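Local coordinates for AB hydrolase-1 domain-containing protein (Streptococcus mutans, PDB 4L9A) that probably hydrolyses carboxylic esters, as a carboxylesterase of the alpha/beta hydrolase fold, at residues I33-E39 / I103-K108; A60-D64 / H185-Q190; V116-F122 / F138-T144. One frame throughout, in Å; residues are numbered along the deposited sequence.

Contact 1: residues I33-E39 / I103-K108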
loop_
_atom_site.group_PDB
_atom_site.type_symbol
_atom_site.label_atom_id
_atom_site.label_comp_id
_atom_site.label_asym_id
_atom_site.label_seq_id
_atom_site.Cartn_x
_atom_site.Cartn_y
_atom_site.Cartn_z
ATOM N N ILE A 33 -9.665 -13.619 0.215
ATOM C CA ILE A 33 -8.989 -12.349 -0.060
ATOM C C ILE A 33 -8.678 -12.296 -1.549
ATOM O O ILE A 33 -8.114 -13.225 -2.095
ATOM C CB ILE A 33 -7.706 -12.217 0.763
ATOM C CG1 ILE A 33 -8.039 -12.232 2.258
ATOM C CG2 ILE A 33 -6.938 -10.921 0.394
ATOM C CD1 ILE A 33 -8.765 -10.938 2.758
ATOM N N TYR A 34 -9.059 -11.205 -2.199
ATOM C CA TYR A 34 -8.786 -11.023 -3.617
ATOM C C TYR A 34 -7.315 -10.714 -3.906
ATOM O O TYR A 34 -6.715 -9.792 -3.326
ATOM C CB TYR A 34 -9.665 -9.904 -4.152
ATOM C CG TYR A 34 -9.529 -9.607 -5.630
ATOM C CD1 TYR A 34 -10.257 -10.334 -6.569
ATOM C CD2 TYR A 34 -8.719 -8.563 -6.081
ATOM C CE1 TYR A 34 -10.164 -10.053 -7.913
ATOM C CE2 TYR A 34 -8.625 -8.265 -7.435
ATOM C CZ TYR A 34 -9.351 -9.018 -8.344
ATOM O OH TYR A 34 -9.269 -8.744 -9.688
ATOM N N THR A 35 -6.741 -11.492 -4.812
ATOM C CA THR A 35 -5.362 -11.291 -5.234
ATOM C C THR A 35 -5.249 -11.281 -6.747
ATOM O O THR A 35 -6.092 -11.856 -7.445
ATOM C CB THR A 35 -4.441 -12.413 -4.722
ATOM O OG1 THR A 35 -4.806 -13.648 -5.340
ATOM C CG2 THR A 35 -4.538 -12.567 -3.201
ATOM N N CYS A 36 -4.196 -10.633 -7.243
ATOM C CA CYS A 36 -3.802 -10.721 -8.641
ATOM C C CYS A 36 -2.337 -11.104 -8.665
ATOM O O CYS A 36 -1.540 -10.554 -7.908
ATOM C CB CYS A 36 -3.998 -9.389 -9.358
ATOM S SG CYS A 36 -5.692 -8.806 -9.352
ATOM N N HIS A 37 -1.968 -12.025 -9.544
ATOM C CA HIS A 37 -0.661 -12.662 -9.430
ATOM C C HIS A 37 0.001 -12.995 -10.768
ATOM O O HIS A 37 -0.660 -13.400 -11.720
ATOM C CB HIS A 37 -0.796 -13.938 -8.591
ATOM C CG HIS A 37 0.442 -14.781 -8.562
ATOM N ND1 HIS A 37 0.623 -15.864 -9.392
ATOM C CD2 HIS A 37 1.559 -14.700 -7.801
ATOM C CE1 HIS A 37 1.795 -16.421 -9.142
ATOM N NE2 HIS A 37 2.383 -15.733 -8.180
ATOM N N ARG A 38 1.316 -12.824 -10.814
ATOM C CA ARG A 38 2.122 -13.200 -11.967
ATOM C C ARG A 38 3.326 -13.948 -11.434
ATOM O O ARG A 38 3.956 -13.515 -10.466
ATOM C CB ARG A 38 2.594 -11.949 -12.717
ATOM C CG ARG A 38 3.359 -12.234 -13.987
ATOM C CD ARG A 38 3.546 -10.974 -14.799
ATOM N NE ARG A 38 4.727 -10.211 -14.395
ATOM C CZ ARG A 38 4.902 -8.922 -14.672
ATOM N NH1 ARG A 38 3.960 -8.256 -15.330
ATOM N NH2 ARG A 38 6.010 -8.291 -14.283
ATOM N N GLU A 39 3.651 -15.073 -12.056
ATOM C CA GLU A 39 4.825 -15.840 -11.663
ATOM C C GLU A 39 6.100 -15.055 -11.890
ATOM O O GLU A 39 6.157 -14.176 -12.744
ATOM C CB GLU A 39 4.902 -17.157 -12.446
ATOM C CG GLU A 39 4.140 -18.296 -11.804
ATOM C CD GLU A 39 4.665 -18.632 -10.420
ATOM O OE1 GLU A 39 5.798 -18.211 -10.090
ATOM O OE2 GLU A 39 3.940 -19.307 -9.657
ATOM N N ILE A 103 -1.183 -16.067 2.250
ATOM C CA ILE A 103 -1.199 -15.758 0.830
ATOM C C ILE A 103 0.208 -15.910 0.260
ATOM O O ILE A 103 0.381 -16.463 -0.821
ATOM C CB ILE A 103 -1.786 -14.355 0.560
ATOM C CG1 ILE A 103 -3.254 -14.313 1.002
ATOM C CG2 ILE A 103 -1.669 -13.996 -0.914
ATOM C CD1 ILE A 103 -3.927 -12.943 0.906
ATOM N N PHE A 104 1.223 -15.451 0.996
ATOM C CA PHE A 104 2.595 -15.636 0.537
ATOM C C PHE A 104 2.871 -17.127 0.309
ATOM O O PHE A 104 3.436 -17.511 -0.712
ATOM C CB PHE A 104 3.621 -15.079 1.535
ATOM C CG PHE A 104 3.930 -13.606 1.351
ATOM C CD1 PHE A 104 2.958 -12.723 0.907
ATOM C CD2 PHE A 104 5.205 -13.114 1.618
ATOM C CE1 PHE A 104 3.240 -11.373 0.736
ATOM C CE2 PHE A 104 5.496 -11.767 1.445
ATOM C CZ PHE A 104 4.509 -10.895 1.004
ATOM N N GLU A 105 2.479 -17.957 1.271
ATOM C CA GLU A 105 2.765 -19.396 1.201
ATOM C C GLU A 105 1.996 -20.087 0.074
ATOM O O GLU A 105 2.364 -21.172 -0.367
ATOM C CB GLU A 105 2.461 -20.085 2.536
ATOM C CG GLU A 105 3.257 -19.536 3.713
ATOM C CD GLU A 105 4.753 -19.490 3.444
ATOM O OE1 GLU A 105 5.332 -20.553 3.123
ATOM O OE2 GLU A 105 5.343 -18.388 3.550
ATOM N N HIS A 106 0.929 -19.447 -0.382
ATOM C CA HIS A 106 0.100 -19.981 -1.452
ATOM C C HIS A 106 0.815 -19.957 -2.803
ATOM O O HIS A 106 0.495 -20.753 -3.686
ATOM C CB HIS A 106 -1.203 -19.187 -1.528
ATOM C CG HIS A 106 -2.217 -19.749 -2.479
ATOM N ND1 HIS A 106 -2.931 -20.901 -2.216
ATOM C CD2 HIS A 106 -2.665 -19.293 -3.674
ATOM C CE1 HIS A 106 -3.765 -21.135 -3.215
ATOM N NE2 HIS A 106 -3.630 -20.171 -4.108
ATOM N N PHE A 107 1.785 -19.057 -2.965
ATOM C CA PHE A 107 2.491 -18.921 -4.246
ATOM C C PHE A 107 3.963 -19.326 -4.190
ATOM O O PHE A 107 4.521 -19.508 -3.108
ATOM C CB PHE A 107 2.360 -17.500 -4.792
ATOM C CG PHE A 107 0.950 -17.092 -5.080
ATOM C CD1 PHE A 107 0.304 -17.548 -6.221
ATOM C CD2 PHE A 107 0.266 -16.254 -4.218
ATOM C CE1 PHE A 107 -1.004 -17.172 -6.497
ATOM C CE2 PHE A 107 -1.043 -15.874 -4.485
ATOM C CZ PHE A 107 -1.681 -16.348 -5.630
ATOM N N LYS A 108 4.589 -19.443 -5.363
ATOM C CA LYS A 108 5.902 -20.088 -5.481
ATOM C C LYS A 108 7.123 -19.203 -5.187
ATOM O O LYS A 108 8.184 -19.714 -4.827
ATOM C CB LYS A 108 6.059 -20.746 -6.863
ATOM C CG LYS A 108 5.121 -21.924 -7.112
ATOM C CD LYS A 108 5.213 -22.409 -8.557
ATOM C CE LYS A 108 4.721 -23.848 -8.701
ATOM N NZ LYS A 108 3.333 -24.007 -8.184
HETATM O O HOH W 1 2.750 -19.692 -7.580
#
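His-37 and Phe-107 carry this contact with a face-to-face ring stack. It joins strand 33-38 of the mixed sheet of an alpha/beta hydrolase fold to the end of helix 93-106, which covers one face of that sheet. The two ring centroids lie 3.9 Å apart and the planes are tilted by 16°. The overlap is offset: Phe-107 CD1 sits over the centre of the imidazole, 3.4 Å from His-37 NE2, while the histidine lies toward the rim of the phenyl ring. The histidine ring lies flat along Phe-107 because chi1 of 172° swings CG away from the backbone N. On the opposite face of the phenyl ring, CD2 of His-106 comes over the rim. Glu-24 and Leu-73 of the flanking strands also touch Phe-107.

Toward the start of the strand the packing is still close but aliphatic. Thr-35 and Ile-103 meet tip to tip through their CG2 methyls, 3.9 Å apart. The Thr-35 hydroxyl is turned to the Phe-107 ring edge, and its hydrogen bond is with the backbone O of Glu-24 in the adjacent strand. Ile-33 and Ile-103 cross at about a right angle, with Ile-33 CG2 3.7 Å from Ile-103 CD1. Ile-33, Thr-35 and His-37 all point toward the helix, as alternate residues of a strand do.

The other end is loose and open to solvent. No direct hydrogen bond spans the two segments. Glu-39, bent at chi2, brings OE2 against the aliphatic part of Lys-108, 3.5 Å from CD. Water 1 accepts from Lys-108 N at 2.9 Å and lies beside the same carboxylate. The end of the lysine leads away, leaving Lys-108 NZ 5.0 Å from Glu-39 OE2.

Contact 2: residues A60-D64 / H185-Q190; sequences ANIID and HFSSQQ
Ala-60 and Asn-61, on the short helix 60-63, face Gln-190 and Phe-186, with CA atoms 7.6 Å apart for Ala-60 and Gln-190 and 7.5 Å for Asn-61 and Phe-186. Two side-chain hydrogen bonds bridge the gap. Asn-61 ND2 donates to His-185 O at 2.9 Å. The donor stands above the carbonyl plane, 35° out of it, and not on a lone pair. ND2 also donates to Trp-272 O, so one amide nitrogen ties helix 60-63 to two other pieces of chain. Water 2 donates to Asn-61 OD1 at 3.2 Å, which helps to fix which way the amide is turned. The same water accepts from Ser-187 N at 2.8 Å.

The second bond runs from Gln-190 NE2 to Asp-64 OD2, also 2.9 Å long. It uses the syn lone pair of the carboxylate and lies close to the amide plane. The two flat groups come from opposite directions and are nearly coplanar, 14° apart. Gln-190 reaches across because its chain is extended beyond CG.

Helix 188-206 starts here, and Ser-187 is its N-cap: its OG accepts from Gln-190 N at 3.1 Å. This helix belongs to the helical insertion between strands 134-141 and 235-239, where many alpha/beta hydrolases carry a cap over the active site. The contact therefore probably joins cap to core.

Phe-186 supplies the nonpolar surface. The Asn-61 amide lies over one face of its ring, toward the rim, with the two planes 29° apart. The Ala-60 methyl meets the edge of that ring, 4.0 Å from Phe-186 CE1, and also touches the Gln-190 amide. Trp-272 packs edge-to-face with Phe-186.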
loop_
_atom_site.group_PDB
_atom_site.type_symbol
_atom_site.label_atom_id
_atom_site.label_comp_id
_atom_site.label_asym_id
_atom_site.label_seq_id
_atom_site.Cartn_x
_atom_site.Cartn_y
_atom_site.Cartn_z
ATOM N N ALA A 60 -1.324 0.302 -11.084
ATOM C CA ALA A 60 -1.153 -0.033 -12.500
ATOM C C ALA A 60 0.073 0.612 -13.145
ATOM O O ALA A 60 0.793 -0.030 -13.920
ATOM C CB ALA A 60 -2.423 0.319 -13.290
ATOM N N ASN A 61 0.306 1.881 -12.826
ATOM C CA ASN A 61 1.431 2.624 -13.390
ATOM C C ASN A 61 2.808 2.111 -12.953
ATOM O O ASN A 61 3.813 2.388 -13.609
ATOM C CB ASN A 61 1.303 4.121 -13.080
ATOM C CG ASN A 61 0.178 4.789 -13.858
ATOM O OD1 ASN A 61 -0.313 4.252 -14.858
ATOM N ND2 ASN A 61 -0.231 5.975 -13.407
ATOM N N ILE A 62 2.866 1.381 -11.843
ATOM C CA ILE A 62 4.120 0.722 -11.467
ATOM C C ILE A 62 4.195 -0.691 -12.072
ATOM O O ILE A 62 5.200 -1.081 -12.687
ATOM C CB ILE A 62 4.306 0.664 -9.938
ATOM C CG1 ILE A 62 4.480 2.089 -9.375
ATOM C CG2 ILE A 62 5.524 -0.194 -9.600
ATOM C CD1 ILE A 62 4.524 2.168 -7.842
ATOM N N ILE A 63 3.114 -1.444 -11.903
ATOM C CA ILE A 63 3.032 -2.814 -12.420
ATOM C C ILE A 63 3.349 -2.865 -13.906
ATOM O O ILE A 63 4.205 -3.639 -14.335
ATOM C CB ILE A 63 1.651 -3.447 -12.109
ATOM C CG1 ILE A 63 1.532 -3.670 -10.599
ATOM C CG2 ILE A 63 1.482 -4.803 -12.829
ATOM C CD1 ILE A 63 0.105 -3.806 -10.092
ATOM N N ASP A 64 2.683 -2.027 -14.690
ATOM C CA ASP A 64 2.909 -2.017 -16.132
ATOM C C ASP A 64 4.362 -1.775 -16.516
ATOM O O ASP A 64 4.782 -2.166 -17.601
ATOM C CB ASP A 64 2.033 -0.974 -16.819
ATOM C CG ASP A 64 0.567 -1.338 -16.782
ATOM O OD1 ASP A 64 0.260 -2.506 -16.461
ATOM O OD2 ASP A 64 -0.272 -0.456 -17.065
ATOM N N HIS A 185 -3.534 11.118 -14.143
ATOM C CA HIS A 185 -2.376 10.233 -14.097
ATOM C C HIS A 185 -2.580 8.844 -14.698
ATOM O O HIS A 185 -1.637 8.056 -14.766
ATOM C CB HIS A 185 -1.843 10.134 -12.663
ATOM C CG HIS A 185 -1.388 11.449 -12.113
ATOM N ND1 HIS A 185 -0.420 12.209 -12.730
ATOM C CD2 HIS A 185 -1.777 12.148 -11.020
ATOM C CE1 HIS A 185 -0.224 13.320 -12.038
ATOM N NE2 HIS A 185 -1.034 13.306 -10.994
ATOM N N PHE A 186 -3.801 8.537 -15.122
ATOM C CA PHE A 186 -4.063 7.237 -15.738
ATOM C C PHE A 186 -4.615 7.432 -17.147
ATOM O O PHE A 186 -5.185 8.475 -17.451
ATOM C CB PHE A 186 -5.079 6.425 -14.926
ATOM C CG PHE A 186 -4.540 5.844 -13.651
ATOM C CD1 PHE A 186 -3.842 4.642 -13.654
ATOM C CD2 PHE A 186 -4.767 6.475 -12.436
ATOM C CE1 PHE A 186 -3.359 4.095 -12.465
ATOM C CE2 PHE A 186 -4.289 5.937 -11.250
ATOM C CZ PHE A 186 -3.588 4.743 -11.265
ATOM N N SER A 187 -4.447 6.421 -17.999
ATOM C CA SER A 187 -5.118 6.405 -19.295
ATOM C C SER A 187 -6.619 6.350 -19.024
ATOM O O SER A 187 -7.045 5.932 -17.942
ATOM C CB SER A 187 -4.697 5.168 -20.090
ATOM O OG SER A 187 -5.065 3.991 -19.386
ATOM N N SER A 188 -7.422 6.768 -19.996
ATOM C CA SER A 188 -8.864 6.738 -19.823
ATOM C C SER A 188 -9.312 5.326 -19.436
ATOM O O SER A 188 -10.214 5.150 -18.611
ATOM C CB SER A 188 -9.563 7.194 -21.106
ATOM O OG SER A 188 -9.035 6.512 -22.230
ATOM N N GLN A 189 -8.654 4.321 -20.005
ATOM C CA GLN A 189 -9.031 2.936 -19.739
ATOM C C GLN A 189 -8.718 2.504 -18.315
ATOM O O GLN A 189 -9.538 1.860 -17.661
ATOM C CB GLN A 189 -8.352 1.985 -20.722
ATOM C CG GLN A 189 -8.664 0.504 -20.457
ATOM C CD GLN A 189 -8.396 -0.365 -21.672
ATOM O OE1 GLN A 189 -8.138 0.139 -22.767
ATOM N NE2 GLN A 189 -8.470 -1.679 -21.491
ATOM N N GLN A 190 -7.521 2.835 -17.839
ATOM C CA GLN A 190 -7.116 2.444 -16.496
ATOM C C GLN A 190 -7.805 3.313 -15.456
ATOM O O GLN A 190 -8.055 2.881 -14.333
ATOM C CB GLN A 190 -5.585 2.429 -16.364
ATOM C CG GLN A 190 -4.973 1.337 -17.259
ATOM C CD GLN A 190 -3.490 1.096 -17.051
ATOM O OE1 GLN A 190 -2.687 2.039 -17.000
ATOM N NE2 GLN A 190 -3.111 -0.188 -16.945
HETATM O O HOH W 2 -2.801 4.475 -16.937
#

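Contact 3: residues V116-F122 / F138-T144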
loop_
_atom_site.group_PDB
_atom_site.type_symbol
_atom_site.label_atom_id
_atom_site.label_comp_id
_atom_site.label_asym_id
_atom_site.label_seq_id
_atom_site.Cartn_x
_atom_site.Cartn_y
_atom_site.Cartn_z
ATOM N N VAL A 116 4.294 -0.433 -1.026
ATOM C CA VAL A 116 3.049 -0.069 -0.360
ATOM C C VAL A 116 2.792 1.420 -0.431
ATOM O O VAL A 116 3.727 2.233 -0.590
ATOM C CB VAL A 116 3.054 -0.511 1.128
ATOM C CG1 VAL A 116 3.565 -1.932 1.256
ATOM C CG2 VAL A 116 3.932 0.447 1.977
ATOM N N HIS A 117 1.518 1.770 -0.307
ATOM C CA HIS A 117 1.110 3.155 -0.144
ATOM C C HIS A 117 0.505 3.329 1.240
ATOM O O HIS A 117 -0.239 2.468 1.708
ATOM C CB HIS A 117 0.079 3.537 -1.214
ATOM C CG HIS A 117 -0.400 4.948 -1.114
ATOM N ND1 HIS A 117 -1.733 5.278 -0.968
ATOM C CD2 HIS A 117 0.276 6.121 -1.130
ATOM C CE1 HIS A 117 -1.856 6.591 -0.910
ATOM N NE2 HIS A 117 -0.648 7.128 -1.002
ATOM N N SER A 118 0.866 4.415 1.919
ATOM C CA SER A 118 0.121 4.847 3.086
ATOM C C SER A 118 -0.009 3.745 4.156
ATOM O O SER A 118 0.991 3.198 4.621
ATOM C CB SER A 118 -1.266 5.326 2.621
ATOM O OG SER A 118 -1.908 6.112 3.598
ATOM N N ILE A 119 -1.241 3.415 4.536
ATOM C CA ILE A 119 -1.473 2.540 5.684
ATOM C C ILE A 119 -0.907 1.127 5.488
ATOM O O ILE A 119 -0.670 0.397 6.464
ATOM C CB ILE A 119 -2.980 2.479 6.070
ATOM C CG1 ILE A 119 -3.155 2.182 7.554
ATOM C CG2 ILE A 119 -3.756 1.497 5.201
ATOM C CD1 ILE A 119 -2.846 3.375 8.433
ATOM N N GLY A 120 -0.674 0.754 4.232
ATOM C CA GLY A 120 -0.034 -0.516 3.927
ATOM C C GLY A 120 1.329 -0.670 4.593
ATOM O O GLY A 120 1.855 -1.781 4.702
ATOM N N GLY A 121 1.907 0.446 5.034
ATOM C CA GLY A 121 3.189 0.407 5.727
ATOM C C GLY A 121 3.178 -0.427 7.006
ATOM O O GLY A 121 4.157 -1.123 7.314
ATOM N N PHE A 122 2.081 -0.374 7.756
ATOM C CA PHE A 122 2.027 -1.085 9.039
ATOM C C PHE A 122 2.121 -2.606 8.868
ATOM O O PHE A 122 2.928 -3.265 9.527
ATOM C CB PHE A 122 0.789 -0.674 9.851
ATOM C CG PHE A 122 0.877 0.735 10.414
ATOM C CD1 PHE A 122 1.848 1.056 11.346
ATOM C CD2 PHE A 122 -0.001 1.725 10.008
ATOM C CE1 PHE A 122 1.939 2.334 11.865
ATOM C CE2 PHE A 122 0.095 3.030 10.532
ATOM C CZ PHE A 122 1.061 3.317 11.452
ATOM N N PHE A 138 12.150 -2.682 0.465
ATOM C CA PHE A 138 10.884 -2.025 0.754
ATOM C C PHE A 138 10.776 -0.774 -0.101
ATOM O O PHE A 138 11.720 0.006 -0.175
ATOM C CB PHE A 138 10.798 -1.657 2.236
ATOM C CG PHE A 138 9.569 -0.860 2.592
ATOM C CD1 PHE A 138 8.330 -1.478 2.693
ATOM C CD2 PHE A 138 9.661 0.508 2.834
ATOM C CE1 PHE A 138 7.190 -0.752 3.020
ATOM C CE2 PHE A 138 8.538 1.239 3.154
ATOM C CZ PHE A 138 7.293 0.613 3.248
ATOM N N ILE A 139 9.635 -0.598 -0.760
ATOM C CA ILE A 139 9.379 0.590 -1.564
ATOM C C ILE A 139 8.143 1.269 -0.990
ATOM O O ILE A 139 7.036 0.740 -1.071
ATOM C CB ILE A 139 9.128 0.243 -3.046
ATOM C CG1 ILE A 139 10.208 -0.711 -3.582
ATOM C CG2 ILE A 139 9.036 1.505 -3.879
ATOM C CD1 ILE A 139 11.616 -0.146 -3.535
ATOM N N GLY A 140 8.316 2.422 -0.367
ATOM C CA GLY A 140 7.176 3.029 0.292
ATOM C C GLY A 140 6.778 4.348 -0.331
ATOM O O GLY A 140 7.600 5.248 -0.480
ATOM N N LEU A 141 5.514 4.453 -0.705
ATOM C CA LEU A 141 4.963 5.709 -1.173
ATOM C C LEU A 141 4.190 6.339 -0.018
ATOM O O LEU A 141 3.094 5.895 0.313
ATOM C CB LEU A 141 4.052 5.483 -2.386
ATOM C CG LEU A 141 4.686 4.840 -3.629
ATOM C CD1 LEU A 141 6.108 5.339 -3.896
ATOM C CD2 LEU A 141 4.668 3.310 -3.524
ATOM N N GLU A 142 4.783 7.363 0.607
ATOM C CA GLU A 142 4.228 7.966 1.826
ATOM C C GLU A 142 3.602 6.951 2.794
ATOM O O GLU A 142 2.433 7.060 3.183
ATOM C CB GLU A 142 3.259 9.112 1.479
ATOM C CG GLU A 142 4.039 10.343 0.960
ATOM C CD GLU A 142 3.241 11.630 0.944
ATOM O OE1 GLU A 142 2.033 11.623 1.289
ATOM O OE2 GLU A 142 3.834 12.662 0.562
ATOM N N PRO A 143 4.388 5.940 3.173
ATOM C CA PRO A 143 3.884 4.959 4.140
ATOM C C PRO A 143 3.544 5.650 5.456
ATOM O O PRO A 143 4.254 6.571 5.872
ATOM C CB PRO A 143 5.065 3.998 4.320
ATOM C CG PRO A 143 6.276 4.821 3.963
ATOM C CD PRO A 143 5.814 5.750 2.862
ATOM N N THR A 144 2.458 5.221 6.091
ATOM C CA THR A 144 1.968 5.875 7.291
ATOM C C THR A 144 2.927 5.652 8.463
ATOM O O THR A 144 3.207 4.504 8.819
ATOM C CB THR A 144 0.547 5.371 7.647
ATOM O OG1 THR A 144 -0.280 5.424 6.473
ATOM C CG2 THR A 144 -0.070 6.248 8.735
#
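Val-116 pairs with Gly-140 and His-117 with Leu-141, joining two parallel strands of the beta-alpha-beta unit 111-117, 120-130, 134-141. The turn that follows is the nucleophile elbow of the alpha/beta hydrolase fold. Ser-118 stands at its tip, where relatives carry the nucleophile, and is probably the catalytic serine. Its phi/psi of 55°/-124° is the strained backbone expected there, in a type II' turn from His-117 to Gly-120.

Backbone hydrogen bonds form the frame. Val-116 N donates to Ile-139 O at 3.0 Å, Leu-141 N to Val-116 O at 2.9 Å, and Ser-118 N to Leu-141 O at 3.1 Å. Beyond the strands, Ser-118 O is gripped twice. Thr-144 N reaches it from one face of its carbonyl plane and Gly-121 N from the other. Weak CA-H...O contacts run alongside, such as Ser-118 CA to Glu-142 O. His-117 CD2 likewise comes within 3.2 Å of Leu-141 O.

Apolar packing is found on the Val-116 face. Val-116 CG2 crosses Phe-138 at about a right angle and lies 3.6 Å from its CZ; chi1 of -46° sets CG1 anti to the carbonyl carbon and leaves CG2 between N and C. Gly-121 faces Pro-143 CB, where there is little room for a side chain.

Two polar side chains have partners beyond these segments. His-117 NE2 bonds to His-268 O. Glu-142 bonds through OE1 to His-268 ND1 and forms a salt bridge with Arg-243, an arrangement consistent with a Ser-His-Glu triad.

Thr-144 also meets an aromatic ring. Its carbonyl O lies over one face of Phe-122, 3.6 Å from CZ, while its CG2 methyl is 3.7 Å from Phe-122 CE2.

How the contacts relate
Contact 3 probably holds the active site, and the other two lie at a distance from it. The centres of contacts 1 and 3 are about 20 Å apart, those of contacts 2 and 3 about 19 Å, and those of contacts 1 and 2 about 21 Å. None of them touch: nearest atoms are about 4 Å apart for contacts 2 and 3, but about 9 Å for contacts 1 and 3. Contact 1 lies toward the edge of the sheet that contact 3 reaches near its middle. Helix 93-106 of contact 1 leads into strand 111-117 of contact 3. His-271 meets His-117 of contact 3 and Ile-62 on the helix segment 60-64 of contact 2.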